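PDB 3R5T: ferric vibriobactin ABC transporter, periplasmic ferric vibriobactin-binding protein from Vibrio cholerae, which binds the siderophore complex ferric vibriobactin in the periplasm, probably to deliver it to an ABC transporter for iron uptake. Local coordinates for residues R25-A30 and K70-G75; V77-V82 and P105-I110; D156-P161 and R285-Q290; Q188-V193 and R276-S281. One frame throughout, in Å; residues are numbered along the deposited sequence.

Contact 1. Residues R25-A30 and K70-G75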
# COMPACT_ATOMS: atom_id res chain seq x y z
N ARG A 25 -21.23 9.67 0.45
CA ARG A 25 -20.86 9.73 -0.96
C ARG A 25 -19.41 10.16 -1.03
O ARG A 25 -19.11 11.34 -1.23
CB ARG A 25 -21.74 10.72 -1.74
CG ARG A 25 -23.22 10.37 -1.77
CD ARG A 25 -23.61 9.62 -3.04
NE ARG A 25 -23.23 10.31 -4.28
CZ ARG A 25 -23.09 9.69 -5.45
NH1 ARG A 25 -23.34 8.39 -5.52
NH2 ARG A 25 -22.73 10.35 -6.54
N ILE A 26 -18.51 9.21 -0.83
CA ILE A 26 -17.09 9.53 -0.70
C ILE A 26 -16.39 9.45 -2.05
O ILE A 26 -16.55 8.49 -2.78
CB ILE A 26 -16.39 8.55 0.27
CG1 ILE A 26 -17.07 8.54 1.65
CG2 ILE A 26 -14.91 8.89 0.39
CD1 ILE A 26 -16.76 7.32 2.50
N LEU A 27 -15.59 10.48 -2.36
CA LEU A 27 -14.83 10.55 -3.61
C LEU A 27 -13.35 10.49 -3.29
O LEU A 27 -12.83 11.33 -2.54
CB LEU A 27 -15.16 11.84 -4.38
CG LEU A 27 -14.59 11.93 -5.80
CD1 LEU A 27 -15.53 12.68 -6.71
CD2 LEU A 27 -13.23 12.57 -5.75
N SER A 28 -12.66 9.50 -3.84
CA SER A 28 -11.23 9.39 -3.59
C SER A 28 -10.42 9.97 -4.73
O SER A 28 -10.64 9.62 -5.90
CB SER A 28 -10.82 7.93 -3.40
OG SER A 28 -9.41 7.86 -3.28
N THR A 29 -9.51 10.88 -4.39
CA THR A 29 -8.60 11.44 -5.40
C THR A 29 -7.27 10.71 -5.49
O THR A 29 -6.40 11.12 -6.28
CB THR A 29 -8.31 12.95 -5.17
OG1 THR A 29 -7.49 13.13 -4.00
CG2 THR A 29 -9.61 13.74 -5.00
N ALA A 30 -7.12 9.66 -4.68
CA ALA A 30 -5.86 8.90 -4.61
C ALA A 30 -6.13 7.41 -4.76
O ALA A 30 -6.68 6.77 -3.85
CB ALA A 30 -5.09 9.18 -3.28
N LYS A 70 -14.71 5.31 -12.28
CA LYS A 70 -13.30 5.65 -12.49
C LYS A 70 -13.19 7.08 -13.01
O LYS A 70 -13.78 7.43 -14.04
CB LYS A 70 -12.60 4.68 -13.44
CG LYS A 70 -11.09 4.91 -13.52
CD LYS A 70 -10.32 3.67 -13.96
CE LYS A 70 -10.82 3.15 -15.29
NZ LYS A 70 -9.96 2.05 -15.83
N LEU A 71 -12.45 7.89 -12.28
CA LEU A 71 -12.26 9.29 -12.63
C LEU A 71 -10.96 9.48 -13.40
O LEU A 71 -10.60 8.63 -14.22
CB LEU A 71 -12.28 10.15 -11.37
CG LEU A 71 -13.55 9.96 -10.52
CD1 LEU A 71 -13.39 10.68 -9.19
CD2 LEU A 71 -14.80 10.42 -11.27
N TRP A 72 -10.27 10.59 -13.15
CA TRP A 72 -9.09 10.97 -13.93
C TRP A 72 -7.86 10.15 -13.55
O TRP A 72 -7.79 9.62 -12.44
CB TRP A 72 -8.80 12.47 -13.70
CG TRP A 72 -8.57 12.78 -12.23
CD1 TRP A 72 -7.38 12.70 -11.56
CD2 TRP A 72 -9.55 13.21 -11.27
NE1 TRP A 72 -7.56 13.04 -10.23
CE2 TRP A 72 -8.88 13.36 -10.03
CE3 TRP A 72 -10.92 13.46 -11.33
CZ2 TRP A 72 -9.53 13.77 -8.88
CZ3 TRP A 72 -11.57 13.87 -10.17
CH2 TRP A 72 -10.88 14.02 -8.96
N PRO A 73 -6.88 10.07 -14.46
CA PRO A 73 -5.60 9.47 -14.10
C PRO A 73 -4.86 10.47 -13.23
O PRO A 73 -4.98 11.67 -13.43
CB PRO A 73 -4.86 9.30 -15.44
CG PRO A 73 -5.66 10.01 -16.45
CD PRO A 73 -6.89 10.60 -15.83
N ALA A 74 -4.16 9.96 -12.23
CA ALA A 74 -3.33 10.79 -11.36
C ALA A 74 -2.64 11.92 -12.10
O ALA A 74 -2.03 11.71 -13.16
CB ALA A 74 -2.30 9.92 -10.66
N GLY A 75 -2.72 13.12 -11.53
CA GLY A 75 -2.01 14.27 -12.04
C GLY A 75 -2.90 15.36 -12.61
O GLY A 75 -2.52 16.52 -12.64
O HOH W 1 -5.87 13.05 -8.19
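Leu27 and Leu71 meet across strand 44-49, which lies between their own strands, at one side of the parallel sheet. Strands 26-28 and 69-73 are therefore not direct neighbours: the axes of 26-28 and 70-73 come no closer than 9.3 Å, and the side chains have to bridge the gap. The tight part is a single methyl. Leu71 CD1 sits in the fork of the other leucine, 3.8 Å from Leu27 CG and almost equally near both of its methyls. Leu27 CG is anti to the backbone N (chi1 -171°), which sets the branch point beside Leu71.

Trp72 extends the apolar patch. Its CG lies between the backbone N and the carbonyl carbon (chi1 59°), and the benzene part of the indole reaches back to the first strand. There Thr29 CG2 meets the ring at its edge, 3.9 Å from Trp72 CZ2, while Leu27 CD2 approaches Trp72 CH2 obliquely at 4.2 Å. Thr29 OG1 takes no part in this packing and is hydrogen-bonded to Val91 O on strand 89-93.

The looser side is where the pyrrole nitrogen lies. Trp72 NE1 and Thr29 O are joined through a water: NE1 donates to it in the plane of the ring at 2.6 Å, and the water donates onward to Thr29 O at 2.8 Å. Both polar groups are thus satisfied without direct contact. Helix 79-85 lies against Leu27 and Trp72, giving the sheet-helix packing of the Rossmann-like alpha/beta lobe, strand order 3-2-1-4-5, of a periplasmic binding protein.

Contact 2. Residues V77-V82 and P105-I110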
# COMPACT_ATOMS: atom_id res chain seq x y z
N VAL A 77 -6.56 16.68 -11.99
CA VAL A 77 -7.87 16.68 -11.30
C VAL A 77 -8.96 17.31 -12.17
O VAL A 77 -8.83 18.45 -12.61
CB VAL A 77 -7.82 17.39 -9.95
CG1 VAL A 77 -9.21 17.47 -9.34
CG2 VAL A 77 -6.89 16.66 -9.00
N ASP A 78 -10.05 16.57 -12.40
CA ASP A 78 -11.17 17.06 -13.19
C ASP A 78 -12.25 17.60 -12.25
O ASP A 78 -13.05 16.85 -11.68
CB ASP A 78 -11.71 15.92 -14.08
CG ASP A 78 -12.85 16.36 -14.99
OD1 ASP A 78 -13.48 17.41 -14.72
OD2 ASP A 78 -13.12 15.65 -15.98
N LEU A 79 -12.24 18.91 -12.04
CA LEU A 79 -13.17 19.50 -11.08
C LEU A 79 -14.63 19.34 -11.49
O LEU A 79 -15.49 19.18 -10.62
CB LEU A 79 -12.87 20.99 -10.87
CG LEU A 79 -11.51 21.27 -10.19
CD1 LEU A 79 -11.24 22.77 -10.21
CD2 LEU A 79 -11.47 20.71 -8.77
N GLU A 80 -14.92 19.40 -12.78
CA GLU A 80 -16.29 19.22 -13.24
C GLU A 80 -16.80 17.86 -12.77
O GLU A 80 -17.92 17.74 -12.28
CB GLU A 80 -16.38 19.33 -14.77
CG GLU A 80 -17.75 19.00 -15.32
CD GLU A 80 -17.80 19.17 -16.83
OE1 GLU A 80 -17.33 20.22 -17.33
OE2 GLU A 80 -18.31 18.25 -17.52
N SER A 81 -15.96 16.84 -12.92
CA SER A 81 -16.36 15.50 -12.53
C SER A 81 -16.64 15.43 -11.03
O SER A 81 -17.59 14.78 -10.60
CB SER A 81 -15.33 14.45 -12.96
OG SER A 81 -14.10 14.59 -12.27
N VAL A 82 -15.83 16.13 -10.23
CA VAL A 82 -16.08 16.15 -8.77
C VAL A 82 -17.43 16.80 -8.46
O VAL A 82 -18.22 16.26 -7.68
CB VAL A 82 -14.95 16.87 -8.00
CG1 VAL A 82 -15.24 16.82 -6.49
CG2 VAL A 82 -13.62 16.21 -8.30
N PRO A 105 -7.51 23.42 -1.75
CA PRO A 105 -8.42 24.58 -1.68
C PRO A 105 -9.54 24.53 -2.72
O PRO A 105 -10.67 24.94 -2.42
CB PRO A 105 -7.48 25.76 -1.93
CG PRO A 105 -6.15 25.28 -1.42
CD PRO A 105 -6.10 23.84 -1.86
N LEU A 106 -9.25 24.06 -3.93
CA LEU A 106 -10.29 23.95 -4.95
C LEU A 106 -11.30 22.87 -4.58
O LEU A 106 -12.50 23.04 -4.77
CB LEU A 106 -9.69 23.70 -6.34
CG LEU A 106 -8.93 24.88 -6.94
CD1 LEU A 106 -8.01 24.44 -8.09
CD2 LEU A 106 -9.92 25.93 -7.42
N LEU A 107 -10.81 21.77 -4.02
CA LEU A 107 -11.67 20.65 -3.67
C LEU A 107 -12.54 20.96 -2.45
O LEU A 107 -13.72 20.59 -2.41
CB LEU A 107 -10.83 19.39 -3.42
CG LEU A 107 -10.09 18.85 -4.65
CD1 LEU A 107 -8.99 17.89 -4.24
CD2 LEU A 107 -11.07 18.17 -5.61
N GLN A 108 -11.97 21.63 -1.47
CA GLN A 108 -12.70 21.99 -0.25
C GLN A 108 -13.87 22.92 -0.56
O GLN A 108 -14.84 22.97 0.20
CB GLN A 108 -11.74 22.59 0.79
CG GLN A 108 -12.40 23.06 2.09
CD GLN A 108 -12.96 21.92 2.94
OE1 GLN A 108 -12.36 20.85 3.08
NE2 GLN A 108 -14.11 22.18 3.56
N ALA A 109 -13.79 23.65 -1.67
CA ALA A 109 -14.89 24.50 -2.10
C ALA A 109 -16.10 23.66 -2.50
O ALA A 109 -17.23 24.17 -2.55
CB ALA A 109 -14.45 25.40 -3.27
N ILE A 110 -15.86 22.39 -2.80
CA ILE A 110 -16.90 21.47 -3.25
C ILE A 110 -17.50 20.63 -2.13
O ILE A 110 -18.72 20.47 -2.05
CB ILE A 110 -16.36 20.52 -4.34
CG1 ILE A 110 -15.64 21.30 -5.43
CG2 ILE A 110 -17.50 19.67 -4.90
CD1 ILE A 110 -15.04 20.44 -6.54
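Val77, Leu79 and Val82 face Leu106, Leu107 and Ile110 in the N-terminal alpha/beta lobe, where the start of helix 79-85 meets the end of helix 104-108 and the turn after it. Both helices pack on the same face of strand 89-93, Val82 on Ile90 and Leu107 on Val92. The first helix starts with a proper N-cap. Asp78 OD1 accepts from Ser81 N at 3.1 Å, the N-H coming from above the carboxylate plane. Asp78 O is gripped twice, by Val82 N and by Ser81 OG, the latter at 2.6 Å.

Going down the second segment, Leu106 comes first, at the exposed margin of the contact, and its CD1 touches Leu79 CD1 at 4.2 Å. Leu107 goes deeper. Its CG is anti to the carbonyl carbon (chi1 -66°), and the single methyl CD2 then serves three partners: Leu79 CD2 at 4.1 Å, Val77 CG1, and Val82 CG2, whose side chain it crosses at about a right angle. Gln108 turns elsewhere, its OE1 accepting from Thr113 N at the start of strand 113-116. Past it the chain makes a last turn, with Ile110 N donating to Leu107 O at 2.8 Å, and that turn brings the isoleucine back onto the first helix.

Ile110 closes the patch from the C-terminal end of the segment. Its CD1 also reaches Leu79 CD2, but the tighter meeting is with Val82: CG1 of the valine has Ile110 CG2 at 4.0 Å and Ile110 CD1 at 3.6 Å.

Contact 3. Residues D156-P161 and R285-Q290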
# COMPACT_ATOMS: atom_id res chain seq x y z
N ASP A 156 2.47 -18.68 12.72
CA ASP A 156 2.76 -19.94 13.42
C ASP A 156 3.04 -21.15 12.52
O ASP A 156 3.50 -22.18 13.01
CB ASP A 156 1.61 -20.29 14.36
CG ASP A 156 1.59 -19.45 15.61
OD1 ASP A 156 2.64 -18.84 15.93
OD2 ASP A 156 0.54 -19.41 16.28
N VAL A 157 2.73 -21.04 11.23
CA VAL A 157 2.96 -22.16 10.32
C VAL A 157 4.04 -21.91 9.26
O VAL A 157 4.47 -22.85 8.58
CB VAL A 157 1.66 -22.61 9.61
CG1 VAL A 157 0.59 -22.99 10.63
CG2 VAL A 157 1.16 -21.52 8.66
N LEU A 158 4.47 -20.67 9.09
CA LEU A 158 5.51 -20.40 8.11
C LEU A 158 6.88 -20.88 8.59
O LEU A 158 7.25 -20.69 9.75
CB LEU A 158 5.60 -18.91 7.77
CG LEU A 158 4.38 -18.21 7.18
CD1 LEU A 158 4.72 -16.75 6.92
CD2 LEU A 158 3.92 -18.89 5.91
N ASP A 159 7.59 -21.53 7.69
CA ASP A 159 8.99 -21.86 7.92
C ASP A 159 9.83 -20.95 7.03
O ASP A 159 10.23 -21.34 5.94
CB ASP A 159 9.27 -23.33 7.60
CG ASP A 159 8.77 -24.28 8.68
OD1 ASP A 159 8.54 -25.47 8.37
OD2 ASP A 159 8.60 -23.84 9.84
N LEU A 160 10.07 -19.73 7.51
CA LEU A 160 10.82 -18.75 6.75
C LEU A 160 12.30 -19.08 6.71
O LEU A 160 12.81 -19.75 7.61
CB LEU A 160 10.63 -17.36 7.35
CG LEU A 160 9.20 -16.80 7.31
CD1 LEU A 160 9.08 -15.60 8.26
CD2 LEU A 160 8.80 -16.43 5.87
N PRO A 161 13.00 -18.60 5.68
CA PRO A 161 14.45 -18.77 5.62
C PRO A 161 15.09 -18.14 6.85
O PRO A 161 14.52 -17.21 7.43
CB PRO A 161 14.85 -17.98 4.36
CG PRO A 161 13.61 -17.95 3.54
CD PRO A 161 12.50 -17.82 4.53
N ARG A 285 4.60 -20.93 -0.40
CA ARG A 285 6.03 -21.21 -0.50
C ARG A 285 6.66 -21.71 0.79
O ARG A 285 7.54 -22.57 0.75
CB ARG A 285 6.84 -20.03 -1.04
CG ARG A 285 8.30 -20.42 -1.26
CD ARG A 285 9.12 -19.34 -1.95
NE ARG A 285 8.99 -19.36 -3.40
CZ ARG A 285 9.71 -20.12 -4.23
NH1 ARG A 285 10.61 -20.99 -3.78
NH2 ARG A 285 9.51 -20.02 -5.53
N PHE A 286 6.23 -21.17 1.93
CA PHE A 286 6.93 -21.44 3.19
C PHE A 286 6.18 -22.30 4.21
O PHE A 286 6.74 -22.66 5.24
CB PHE A 286 7.38 -20.12 3.85
CG PHE A 286 8.32 -19.30 2.99
CD1 PHE A 286 7.93 -18.05 2.52
CD2 PHE A 286 9.58 -19.77 2.65
CE1 PHE A 286 8.78 -17.29 1.72
CE2 PHE A 286 10.44 -19.01 1.86
CZ PHE A 286 10.03 -17.77 1.40
N ALA A 287 4.93 -22.65 3.92
CA ALA A 287 4.17 -23.53 4.80
C ALA A 287 4.00 -24.90 4.14
O ALA A 287 4.09 -25.03 2.92
CB ALA A 287 2.82 -22.92 5.14
N GLY A 288 3.76 -25.93 4.95
CA GLY A 288 3.65 -27.27 4.42
C GLY A 288 2.25 -27.55 3.91
O GLY A 288 1.62 -26.70 3.27
N GLU A 289 1.76 -28.76 4.19
CA GLU A 289 0.37 -29.09 3.93
C GLU A 289 -0.52 -28.41 4.96
O GLU A 289 -1.62 -28.86 5.26
CB GLU A 289 0.16 -30.61 3.97
CG GLU A 289 0.28 -31.27 2.61
CD GLU A 289 1.51 -30.83 1.85
OE1 GLU A 289 2.62 -30.89 2.44
OE2 GLU A 289 1.38 -30.42 0.68
N GLN A 290 -0.01 -27.31 5.51
CA GLN A 290 -0.77 -26.45 6.40
C GLN A 290 -1.12 -25.18 5.64
O GLN A 290 -1.91 -24.36 6.10
CB GLN A 290 0.05 -26.10 7.64
CG GLN A 290 0.86 -27.26 8.18
CD GLN A 290 1.54 -26.93 9.49
OE1 GLN A 290 2.75 -27.09 9.63
NE2 GLN A 290 0.76 -26.45 10.45
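Asp159 N donates to Phe286 O at 2.8 Å, a nearly straight bond (N-H...O 164°) whose donor stands above the carbonyl plane by 39°. It pins the loop 156-161 to the last residue of helix 272-286, where the helix no longer uses that carbonyl for itself.

The Phe286 ring is sandwiched. Leu160 CD2 lies over one face in a CH-pi contact, 4.3 Å from the ring centroid, and Arg285 CG sits over the centre of the opposite face. Pro161 adds its own ring, CD coming obliquely to Phe286 CE2 at 3.6 Å, and Tyr261 stacks edge-to-face with the phenyl.

On the other side of the bond, Ala287 CB is met by Val157 CG2 at 4.1 Å and by Leu158 CD2 at 4.2 Å. Beyond it, Gln290 approaches Val157 at the exposed margin, but it is poorly ordered and its position carries little weight.

Leu158 and Val157 also touch Leu283, one turn earlier in the helix. The whole ties the chain leaving helix 137-155 to the end of helix 272-286, in the C-terminal lobe of this alpha/beta fold; a long helix linking the two lobes, as 137-155 does, is characteristic of siderophore-binding periplasmic proteins.

Contact 4. Residues Q188-V193 and R276-S281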
# COMPACT_ATOMS: atom_id res chain seq x y z
N GLN A 188 5.92 -3.68 7.33
CA GLN A 188 5.14 -4.03 8.53
C GLN A 188 4.27 -5.27 8.27
O GLN A 188 4.10 -6.10 9.16
CB GLN A 188 4.33 -2.83 9.03
CG GLN A 188 5.24 -1.65 9.43
CD GLN A 188 4.54 -0.62 10.31
OE1 GLN A 188 4.21 -0.90 11.47
NE2 GLN A 188 4.35 0.60 9.78
N LEU A 189 3.75 -5.41 7.06
CA LEU A 189 3.00 -6.60 6.70
C LEU A 189 3.87 -7.85 6.84
O LEU A 189 3.48 -8.84 7.49
CB LEU A 189 2.45 -6.50 5.28
CG LEU A 189 1.77 -7.78 4.75
CD1 LEU A 189 0.50 -8.11 5.51
CD2 LEU A 189 1.45 -7.63 3.29
N LEU A 190 5.06 -7.82 6.28
CA LEU A 190 5.93 -8.99 6.39
C LEU A 190 6.37 -9.26 7.84
O LEU A 190 6.43 -10.42 8.27
CB LEU A 190 7.14 -8.87 5.45
CG LEU A 190 6.99 -9.57 4.09
CD1 LEU A 190 5.66 -9.32 3.43
CD2 LEU A 190 8.15 -9.21 3.17
N GLN A 191 6.68 -8.20 8.58
CA GLN A 191 7.04 -8.33 9.99
C GLN A 191 5.96 -9.07 10.76
O GLN A 191 6.25 -9.86 11.67
CB GLN A 191 7.22 -6.95 10.62
CG GLN A 191 8.40 -6.14 10.14
CD GLN A 191 8.32 -4.69 10.60
OE1 GLN A 191 7.82 -4.41 11.70
NE2 GLN A 191 8.79 -3.77 9.76
N SER A 192 4.69 -8.79 10.41
CA SER A 192 3.56 -9.36 11.15
C SER A 192 3.44 -10.88 11.04
O SER A 192 2.83 -11.51 11.90
CB SER A 192 2.23 -8.70 10.76
OG SER A 192 1.77 -9.14 9.49
N VAL A 193 4.02 -11.46 9.99
CA VAL A 193 4.06 -12.91 9.88
C VAL A 193 5.44 -13.49 10.19
O VAL A 193 5.74 -14.62 9.80
CB VAL A 193 3.55 -13.41 8.53
CG1 VAL A 193 2.06 -13.05 8.38
CG2 VAL A 193 4.37 -12.82 7.38
N ARG A 276 -3.72 -9.84 1.47
CA ARG A 276 -4.16 -11.24 1.43
C ARG A 276 -3.40 -12.03 0.36
O ARG A 276 -2.97 -13.15 0.60
CB ARG A 276 -5.65 -11.33 1.14
CG ARG A 276 -6.53 -11.08 2.35
CD ARG A 276 -7.99 -11.09 1.94
NE ARG A 276 -8.83 -10.88 3.11
CZ ARG A 276 -10.08 -10.42 3.07
NH1 ARG A 276 -10.64 -10.11 1.90
NH2 ARG A 276 -10.76 -10.26 4.19
N GLU A 277 -3.26 -11.45 -0.83
CA GLU A 277 -2.57 -12.15 -1.90
C GLU A 277 -1.13 -12.45 -1.48
O GLU A 277 -0.62 -13.55 -1.69
CB GLU A 277 -2.57 -11.32 -3.19
CG GLU A 277 -3.95 -11.15 -3.83
CD GLU A 277 -3.88 -10.55 -5.23
OE1 GLU A 277 -2.90 -10.82 -5.95
OE2 GLU A 277 -4.82 -9.84 -5.61
N ILE A 278 -0.47 -11.45 -0.91
CA ILE A 278 0.92 -11.59 -0.45
C ILE A 278 1.08 -12.68 0.62
O ILE A 278 1.97 -13.52 0.52
CB ILE A 278 1.48 -10.26 0.05
CG1 ILE A 278 1.55 -9.26 -1.10
CG2 ILE A 278 2.85 -10.45 0.68
CD1 ILE A 278 1.75 -7.79 -0.69
N ILE A 279 0.23 -12.66 1.64
CA ILE A 279 0.28 -13.67 2.67
C ILE A 279 -0.01 -15.04 2.09
O ILE A 279 0.66 -16.02 2.45
CB ILE A 279 -0.69 -13.32 3.82
CG1 ILE A 279 -0.29 -11.98 4.45
CG2 ILE A 279 -0.71 -14.42 4.88
CD1 ILE A 279 1.20 -11.83 4.72
N ASN A 280 -0.98 -15.13 1.18
CA ASN A 280 -1.26 -16.40 0.51
C ASN A 280 -0.01 -16.93 -0.18
O ASN A 280 0.27 -18.13 -0.13
CB ASN A 280 -2.39 -16.26 -0.52
CG ASN A 280 -3.78 -16.21 0.12
OD1 ASN A 280 -3.96 -16.48 1.31
ND2 ASN A 280 -4.78 -15.86 -0.69
N SER A 281 0.76 -16.04 -0.81
CA SER A 281 1.96 -16.47 -1.52
C SER A 281 3.00 -17.00 -0.54
O SER A 281 3.74 -17.94 -0.85
CB SER A 281 2.54 -15.35 -2.40
OG SER A 281 3.30 -14.40 -1.65
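Helix 185-192 packs on helix 272-286 inside the C-terminal lobe, with Leu189, Leu190 and Val193 meeting Ile278 and Ile279. The short helical segments cross at -42° with axes 11.1 Å apart, a spacing filled by branched side chains.

Leu189 sits astride the two isoleucines: CD2 touches Ile278 CD1 at 4.0 Å and CD1 touches Ile279 CD1 at 3.9 Å. Its CG, the branch point, is anti to the backbone N (chi1 173°), which points it at the other helix. Leu190 comes in at about a right angle to Ile278, with CD1 4.1 Å from Ile278 CG2.

The interface is part of the buried core of the lobe. Ile279 also packs on Trp150 and Val154, and Leu189 on Phe147, all of helix 137-155, the long helix that links the lobes. Leu190 and Ile278 share Leu263 of strand 260-264, so helix, helix and sheet converge here. The Ile278 side chain is about 12 Å from the bound ferric vibriobactin, nearest atoms, too far to touch.

Val193, just past the helix end, reaches Ile279 tip to tip, CG1 to CD1 at 4.0 Å. Ser192 OG donates to Leu189 O at 2.6 Å, and Ser281 OG to Ile278 O at 2.7 Å.

How the contacts relate
From the N terminus, contact 1 closes the first loop, bringing strand 69-73 back to strand 26-28 after 39 residues. Contact 2 follows directly in series, closing a shorter loop of 22 residues through strand 89-93; the two touch through Trp72, whose indole packs on Val77, Asp78, Ser81 and Val82. Both belong to the N-terminal lobe. The chain then passes along helix 137-155 into the other lobe. There contact 3 closes a loop of 123 residues, and contact 4 falls wholly within it; both use helix 272-286, and Leu158 and Leu160 touch Val193 O. No loops cross. The centres of contacts 2 and 3 lie about 48 Å apart.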